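Long-range contact in uridylate-specific endoribonuclease nsp11 (Prrsv 16244b, PDB 5EYI), which probably cleaves RNA at uridylates, trimming viral polyuridine tracts so that host double-stranded RNA sensors are not triggered: residues L52-R57 against Y87-F92. The protein carries 1 engineered substitution. Residues are numbered along the deposited sequence; the frame is centred on the assembly and turned at random.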
# COMPACT_ATOMS: atom_id res chain seq x y z
N LEU A 52 24.00 -16.41 15.79
CA LEU A 52 23.19 -15.24 16.08
C LEU A 52 23.19 -15.15 17.58
O LEU A 52 22.54 -15.97 18.24
CB LEU A 52 21.77 -15.41 15.53
CG LEU A 52 20.82 -14.24 15.74
CD1 LEU A 52 21.33 -13.00 15.01
CD2 LEU A 52 19.41 -14.61 15.29
N VAL A 53 23.94 -14.20 18.14
CA VAL A 53 24.09 -14.12 19.59
C VAL A 53 23.07 -13.14 20.13
O VAL A 53 23.03 -11.99 19.68
CB VAL A 53 25.51 -13.70 20.03
CG1 VAL A 53 25.60 -13.65 21.56
CG2 VAL A 53 26.57 -14.67 19.49
N ALA A 54 22.25 -13.60 21.07
CA ALA A 54 21.32 -12.77 21.82
C ALA A 54 21.94 -12.41 23.16
O ALA A 54 22.33 -13.29 23.93
CB ALA A 54 20.02 -13.52 22.04
N SER A 55 22.03 -11.12 23.46
CA SER A 55 22.71 -10.69 24.68
C SER A 55 21.98 -9.53 25.32
O SER A 55 21.32 -8.73 24.65
CB SER A 55 24.15 -10.27 24.37
OG SER A 55 24.19 -9.20 23.44
N LEU A 56 22.14 -9.43 26.63
CA LEU A 56 21.49 -8.38 27.39
C LEU A 56 22.17 -7.03 27.17
O LEU A 56 21.53 -5.98 27.29
CB LEU A 56 21.49 -8.74 28.87
CG LEU A 56 20.55 -7.93 29.74
CD1 LEU A 56 19.11 -8.00 29.21
CD2 LEU A 56 20.64 -8.46 31.15
N ARG A 57 23.46 -7.07 26.83
CA ARG A 57 24.27 -5.88 26.59
C ARG A 57 24.96 -6.02 25.24
O ARG A 57 25.17 -7.14 24.79
CB ARG A 57 25.34 -5.75 27.67
CG ARG A 57 24.80 -5.76 29.09
CD ARG A 57 25.94 -5.67 30.10
NE ARG A 57 26.52 -4.33 30.15
CZ ARG A 57 27.51 -3.96 30.96
NH1 ARG A 57 28.07 -4.82 31.81
NH2 ARG A 57 27.96 -2.71 30.91
N TYR A 87 16.62 -7.07 24.06
CA TYR A 87 17.88 -7.81 23.93
C TYR A 87 18.66 -7.21 22.76
O TYR A 87 18.10 -6.44 21.99
CB TYR A 87 17.64 -9.32 23.70
CG TYR A 87 16.68 -9.60 22.55
CD1 TYR A 87 15.31 -9.73 22.77
CD2 TYR A 87 17.13 -9.69 21.23
CE1 TYR A 87 14.43 -9.95 21.73
CE2 TYR A 87 16.25 -9.91 20.18
CZ TYR A 87 14.90 -10.04 20.44
OH TYR A 87 14.02 -10.25 19.39
N TYR A 88 19.94 -7.55 22.65
CA TYR A 88 20.78 -7.22 21.50
C TYR A 88 20.96 -8.47 20.66
O TYR A 88 21.01 -9.57 21.20
CB TYR A 88 22.16 -6.72 21.93
CG TYR A 88 22.10 -5.33 22.50
CD1 TYR A 88 21.81 -5.12 23.85
CD2 TYR A 88 22.32 -4.21 21.70
CE1 TYR A 88 21.74 -3.86 24.37
CE2 TYR A 88 22.24 -2.94 22.21
CZ TYR A 88 21.95 -2.77 23.55
OH TYR A 88 21.87 -1.51 24.07
N LEU A 89 21.06 -8.30 19.35
CA LEU A 89 21.40 -9.38 18.44
C LEU A 89 22.69 -9.07 17.71
O LEU A 89 22.87 -7.95 17.21
CB LEU A 89 20.29 -9.62 17.40
CG LEU A 89 19.04 -10.35 17.88
CD1 LEU A 89 18.12 -10.57 16.69
CD2 LEU A 89 19.35 -11.67 18.56
N THR A 90 23.57 -10.05 17.63
CA THR A 90 24.79 -9.93 16.85
C THR A 90 24.90 -11.15 15.95
O THR A 90 24.88 -12.27 16.42
CB THR A 90 26.03 -9.80 17.76
OG1 THR A 90 25.74 -8.87 18.82
CG2 THR A 90 27.22 -9.28 16.96
N LYS A 91 24.99 -10.92 14.65
CA LYS A 91 25.03 -11.99 13.66
C LYS A 91 26.45 -12.17 13.13
O LYS A 91 27.03 -11.24 12.57
CB LYS A 91 24.09 -11.66 12.51
CG LYS A 91 24.12 -12.65 11.36
CD LYS A 91 22.92 -12.44 10.46
CE LYS A 91 23.04 -13.20 9.15
NZ LYS A 91 21.74 -13.19 8.43
N PHE A 92 27.00 -13.36 13.30
CA PHE A 92 28.29 -13.69 12.74
C PHE A 92 28.10 -14.64 11.58
O PHE A 92 27.41 -15.64 11.74
CB PHE A 92 29.16 -14.36 13.79
CG PHE A 92 29.54 -13.45 14.91
CD1 PHE A 92 30.73 -12.73 14.87
CD2 PHE A 92 28.71 -13.31 16.01
CE1 PHE A 92 31.08 -11.89 15.91
CE2 PHE A 92 29.05 -12.47 17.05
CZ PHE A 92 30.24 -11.76 17.01
O HOH W 1 24.28 -9.80 20.75
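Val53 and Thr90 exchange two backbone hydrogen bonds, Val53 N to Thr90 O at 2.8 Å and Thr90 N to Val53 O. Ser55 and Tyr88 form a second such pair, with Tyr88 N 2.7 Å from Ser55 O and Ser55 N bonded to Tyr88 O. Ala54 with Leu89 and Leu52 with Lys91 are the non-hydrogen-bonded pairs. There the CA atoms of Ala54 and Leu52 make CA-H...O contacts to Tyr88 O and Thr90 O.

A water bridges the strands on the face that carries Val53, Ser55, Tyr88 and Thr90. It donates to Val53 O at 2.7 Å and to Ser55 OG, and it hydrogen-bonds Thr90 OG1. Ser55 OG itself donates to Arg57 O at 2.7 Å, tying the strand end to the turn that follows. Thr90 OG1 also bonds Ser63 OG.

Strands 52-55 and 87-92 are antiparallel neighbours in the mixed sheet of the N-terminal domain, away from the predicted active site of the NendoU domain. Strand 51-55 sits between strands 39-41 and 85-93.

Apolar contacts line the other face. Leu89 CD2 lies 4.0 Å from Ala54 CB. Leu52 CG, anti to the backbone N (chi1 -179°), comes 4.1 Å from Leu89 CD2. Leu52 CD1 meets Lys91 CB. Helix 9-14 packs here, with Ala12 on Leu52 and Val11 on Leu89.

The Tyr88 ring turns its edge to the backbone, with Leu56 O 3.6 Å from Tyr88 CD1 and near the ring plane. On the same face of the sheet as Tyr88, Val53 CG2 touches Phe92 CE2 at 4.1 Å; Arg51 makes a cation-pi contact with that Phe92 ring.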